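Long-range contact in integral membrane indolylacetylinositol arabinosyltransferase EmbB (Mycolicibacterium smegmatis MC2 155, PDB 7BVC), which probably transfers arabinose units to build the arabinan of cell-wall arabinogalactan, and binds ethambutol: residues K801-P813 with G817-Y829. Residues are numbered along the deposited sequence; the frame is centred on the assembly and turned at random.
Sequences KLDEPGINGSTVP and GLDPKRVPVAGTY
The carbonyl O of Pro820 takes the backbone N-H of Ile807 across the contact, a rather long bond at 3.3 Å with an N-H...O angle of 148°; the donor lies in the carbonyl plane. CA of Gly806 comes against the same oxygen, so the two backbones run close together here. Each is turning at this point: N of Gly806 bonds to O of Ser810, while O of Asp819 accepts from both Arg822 N and Val823 N, folding 819-823 into a tight turn.

Side chains flank the bond. CD1 of Leu802 packs against CB and CG of Pro820, 3.7 Å from CG. Lys821 starts out pointing away from 801-813, but the bend at chi2 (-56°) returns the chain so that its CE lies 3.3 Å from Pro805 O, and a second bend at chi4 sets the direction of NZ alone. That NZ stays 5.6 Å from Glu804 OE1, too far for a salt bridge, although the opposite charges probably attract weakly. Ile807 lays CB over the carbonyl of Lys821 and CG2 against the Arg822 backbone and CD of Pro824.

Farther along, CB of Asn808 lies 3.6 Å from CB of Pro824, the two side chains crossing at about a right angle. Val812 and Val825 then meet tip to tip through their CG2 methyls (3.9 Å), with Ser810 OG beside the Val825 methyl.

The whole contact belongs to the C-terminal domain: 801-813 comes from the long loop following strand 737-739, and it packs where 817-829 enters the short edge strand 826-827, which pairs antiparallel with strand 945-947.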
loop_
_atom_site.group_PDB
_atom_site.type_symbol
_atom_site.label_atom_id
_atom_site.label_comp_id
_atom_site.label_asym_id
_atom_site.label_seq_id
_atom_site.Cartn_x
_atom_site.Cartn_y
_atom_site.Cartn_z
ATOM N N LYS B 801 35.700 -2.212 17.667
ATOM C CA LYS B 801 36.420 -1.798 18.860
ATOM C C LYS B 801 37.065 -0.433 18.620
ATOM O O LYS B 801 36.885 0.192 17.572
ATOM C CB LYS B 801 37.459 -2.846 19.245
ATOM C CG LYS B 801 36.940 -4.272 19.251
ATOM C CD LYS B 801 36.166 -4.571 20.522
ATOM C CE LYS B 801 35.834 -6.048 20.627
ATOM N NZ LYS B 801 34.978 -6.342 21.811
ATOM N N LEU B 802 37.825 0.047 19.604
ATOM C CA LEU B 802 38.576 1.284 19.468
ATOM C C LEU B 802 40.080 1.081 19.424
ATOM O O LEU B 802 40.794 2.001 19.017
ATOM C CB LEU B 802 38.246 2.244 20.621
ATOM C CG LEU B 802 36.876 2.921 20.620
ATOM C CD1 LEU B 802 36.719 3.799 21.849
ATOM C CD2 LEU B 802 36.678 3.733 19.353
ATOM N N ASP B 803 40.573 -0.084 19.849
ATOM C CA ASP B 803 41.982 -0.461 19.924
ATOM C C ASP B 803 42.716 0.249 21.054
ATOM O O ASP B 803 43.896 -0.037 21.280
ATOM C CB ASP B 803 42.735 -0.219 18.607
ATOM C CG ASP B 803 42.290 -1.158 17.507
ATOM O OD1 ASP B 803 41.861 -2.286 17.828
ATOM O OD2 ASP B 803 42.367 -0.767 16.324
ATOM N N GLU B 804 42.059 1.159 21.777
ATOM C CA GLU B 804 42.645 1.817 22.932
ATOM C C GLU B 804 41.551 1.922 23.988
ATOM O O GLU B 804 40.458 2.442 23.696
ATOM C CB GLU B 804 43.200 3.206 22.600
ATOM C CG GLU B 804 44.370 3.208 21.633
ATOM C CD GLU B 804 43.967 3.625 20.233
ATOM O OE1 GLU B 804 42.750 3.737 19.976
ATOM O OE2 GLU B 804 44.863 3.840 19.390
ATOM N N PRO B 805 41.796 1.442 25.206
ATOM C CA PRO B 805 40.787 1.560 26.262
ATOM C C PRO B 805 40.699 2.982 26.795
ATOM O O PRO B 805 41.710 3.659 26.994
ATOM C CB PRO B 805 41.289 0.592 27.341
ATOM C CG PRO B 805 42.761 0.536 27.127
ATOM C CD PRO B 805 42.988 0.701 25.651
ATOM N N GLY B 806 39.468 3.430 27.025
ATOM C CA GLY B 806 39.230 4.783 27.485
ATOM C C GLY B 806 39.631 5.035 28.923
ATOM O O GLY B 806 40.429 4.291 29.499
ATOM N N ILE B 807 39.071 6.089 29.518
ATOM C CA ILE B 807 39.366 6.459 30.898
ATOM C C ILE B 807 38.601 5.527 31.830
ATOM O O ILE B 807 38.774 5.566 33.053
ATOM C CB ILE B 807 39.009 7.934 31.161
ATOM C CG1 ILE B 807 39.687 8.441 32.435
ATOM C CG2 ILE B 807 37.507 8.102 31.261
ATOM C CD1 ILE B 807 41.192 8.503 32.335
ATOM N N ASN B 808 37.753 4.677 31.251
ATOM C CA ASN B 808 36.932 3.745 32.007
ATOM C C ASN B 808 37.333 2.291 31.821
ATOM O O ASN B 808 36.942 1.451 32.637
ATOM C CB ASN B 808 35.458 3.905 31.608
ATOM C CG ASN B 808 34.516 3.230 32.572
ATOM O OD1 ASN B 808 34.824 3.072 33.751
ATOM N ND2 ASN B 808 33.356 2.824 32.075
ATOM N N GLY B 809 38.102 1.975 30.782
ATOM C CA GLY B 809 38.456 0.611 30.462
ATOM C C GLY B 809 37.622 -0.020 29.369
ATOM O O GLY B 809 37.844 -1.190 29.043
ATOM N N SER B 810 36.680 0.718 28.792
ATOM C CA SER B 810 35.803 0.194 27.759
ATOM C C SER B 810 36.443 0.336 26.382
ATOM O O SER B 810 37.451 1.024 26.198
ATOM C CB SER B 810 34.452 0.908 27.792
ATOM O OG SER B 810 34.584 2.267 27.415
ATOM N N THR B 811 35.840 -0.335 25.400
ATOM C CA THR B 811 36.300 -0.302 24.016
ATOM C C THR B 811 35.143 -0.061 23.056
ATOM O O THR B 811 35.154 -0.554 21.926
ATOM C CB THR B 811 37.028 -1.597 23.646
ATOM O OG1 THR B 811 36.154 -2.712 23.859
ATOM C CG2 THR B 811 38.286 -1.770 24.480
ATOM N N VAL B 812 34.137 0.689 23.490
ATOM C CA VAL B 812 32.967 0.969 22.662
ATOM C C VAL B 812 33.154 2.304 21.951
ATOM O O VAL B 812 33.632 3.273 22.560
ATOM C CB VAL B 812 31.674 0.956 23.496
ATOM C CG1 VAL B 812 31.407 -0.435 24.037
ATOM C CG2 VAL B 812 31.764 1.952 24.640
ATOM N N PRO B 813 32.814 2.399 20.665
ATOM C CA PRO B 813 32.914 3.688 19.969
ATOM C C PRO B 813 31.829 4.642 20.447
ATOM O O PRO B 813 30.654 4.280 20.523
ATOM C CB PRO B 813 32.729 3.315 18.492
ATOM C CG PRO B 813 32.898 1.821 18.432
ATOM C CD PRO B 813 32.440 1.308 19.753
ATOM N N GLY B 817 31.200 12.568 18.544
ATOM C CA GLY B 817 32.578 12.997 18.691
ATOM C C GLY B 817 33.008 13.141 20.134
ATOM O O GLY B 817 33.725 14.093 20.471
ATOM N N LEU B 818 32.584 12.223 20.995
ATOM C CA LEU B 818 32.954 12.247 22.404
ATOM C C LEU B 818 34.283 11.526 22.575
ATOM O O LEU B 818 34.409 10.351 22.212
ATOM C CB LEU B 818 31.866 11.597 23.260
ATOM C CG LEU B 818 30.543 12.356 23.392
ATOM C CD1 LEU B 818 29.415 11.410 23.751
ATOM C CD2 LEU B 818 30.657 13.455 24.428
ATOM N N ASP B 819 35.272 12.230 23.112
ATOM C CA ASP B 819 36.600 11.664 23.298
ATOM C C ASP B 819 36.538 10.486 24.262
ATOM O O ASP B 819 36.099 10.658 25.408
ATOM C CB ASP B 819 37.564 12.722 23.829
ATOM C CG ASP B 819 37.996 13.706 22.763
ATOM O OD1 ASP B 819 37.828 13.399 21.565
ATOM O OD2 ASP B 819 38.508 14.785 23.123
ATOM N N PRO B 820 36.959 9.287 23.853
ATOM C CA PRO B 820 36.945 8.146 24.781
ATOM C C PRO B 820 37.916 8.288 25.939
ATOM O O PRO B 820 37.770 7.566 26.931
ATOM C CB PRO B 820 37.324 6.960 23.885
ATOM C CG PRO B 820 37.010 7.417 22.494
ATOM C CD PRO B 820 37.328 8.877 22.490
ATOM N N LYS B 821 38.889 9.192 25.854
ATOM C CA LYS B 821 39.836 9.417 26.935
ATOM C C LYS B 821 39.298 10.368 27.996
ATOM O O LYS B 821 40.027 10.711 28.932
ATOM C CB LYS B 821 41.154 9.957 26.377
ATOM C CG LYS B 821 41.951 8.941 25.573
ATOM C CD LYS B 821 42.242 7.691 26.388
ATOM C CE LYS B 821 42.545 6.506 25.486
ATOM N NZ LYS B 821 43.664 6.794 24.550
ATOM N N ARG B 822 38.044 10.804 27.867
ATOM C CA ARG B 822 37.417 11.675 28.856
ATOM C C ARG B 822 36.032 11.223 29.299
ATOM O O ARG B 822 35.624 11.573 30.410
ATOM C CB ARG B 822 37.314 13.107 28.318
ATOM C CG ARG B 822 38.638 13.830 28.191
ATOM C CD ARG B 822 38.501 15.042 27.289
ATOM N NE ARG B 822 39.576 16.003 27.500
ATOM C CZ ARG B 822 39.639 17.193 26.914
ATOM N NH1 ARG B 822 38.684 17.572 26.076
ATOM N NH2 ARG B 822 40.655 18.006 27.166
ATOM N N VAL B 823 35.298 10.469 28.490
ATOM C CA VAL B 823 33.896 10.161 28.737
ATOM C C VAL B 823 33.785 8.667 29.041
ATOM O O VAL B 823 33.935 7.837 28.134
ATOM C CB VAL B 823 33.021 10.553 27.540
ATOM C CG1 VAL B 823 31.561 10.591 27.938
ATOM C CG2 VAL B 823 33.456 11.898 26.988
ATOM N N PRO B 824 33.527 8.279 30.282
ATOM C CA PRO B 824 33.343 6.864 30.613
ATOM C C PRO B 824 31.990 6.358 30.123
ATOM O O PRO B 824 31.132 7.121 29.686
ATOM C CB PRO B 824 33.426 6.851 32.142
ATOM C CG PRO B 824 33.020 8.220 32.548
ATOM C CD PRO B 824 33.537 9.131 31.483
ATOM N N VAL B 825 31.815 5.035 30.195
ATOM C CA VAL B 825 30.585 4.361 29.789
ATOM C C VAL B 825 30.284 3.275 30.818
ATOM O O VAL B 825 31.134 2.904 31.628
ATOM C CB VAL B 825 30.684 3.748 28.370
ATOM C CG1 VAL B 825 29.302 3.486 27.782
ATOM C CG2 VAL B 825 31.490 4.632 27.434
ATOM N N ALA B 826 29.052 2.770 30.782
ATOM C CA ALA B 826 28.640 1.648 31.613
ATOM C C ALA B 826 27.392 1.035 30.999
ATOM O O ALA B 826 26.458 1.757 30.645
ATOM C CB ALA B 826 28.367 2.083 33.056
ATOM N N GLY B 827 27.376 -0.292 30.880
ATOM C CA GLY B 827 26.310 -0.966 30.170
ATOM C C GLY B 827 25.820 -2.192 30.913
ATOM O O GLY B 827 26.512 -2.759 31.761
ATOM N N THR B 828 24.597 -2.596 30.566
ATOM C CA THR B 828 23.935 -3.745 31.168
ATOM C C THR B 828 23.934 -4.978 30.269
ATOM O O THR B 828 23.808 -6.097 30.778
ATOM C CB THR B 828 22.488 -3.378 31.532
ATOM O OG1 THR B 828 22.487 -2.166 32.295
ATOM C CG2 THR B 828 21.826 -4.465 32.353
ATOM N N TYR B 829 24.093 -4.800 28.958
ATOM C CA TYR B 829 24.013 -5.915 28.024
ATOM C C TYR B 829 25.056 -6.979 28.342
ATOM O O TYR B 829 26.193 -6.674 28.711
ATOM C CB TYR B 829 24.194 -5.407 26.593
ATOM C CG TYR B 829 24.161 -6.481 25.529
ATOM C CD1 TYR B 829 22.956 -6.974 25.048
ATOM C CD2 TYR B 829 25.336 -6.989 24.994
ATOM C CE1 TYR B 829 22.923 -7.949 24.072
ATOM C CE2 TYR B 829 25.312 -7.963 24.019
ATOM C CZ TYR B 829 24.104 -8.440 23.562
ATOM O OH TYR B 829 24.075 -9.411 22.589
#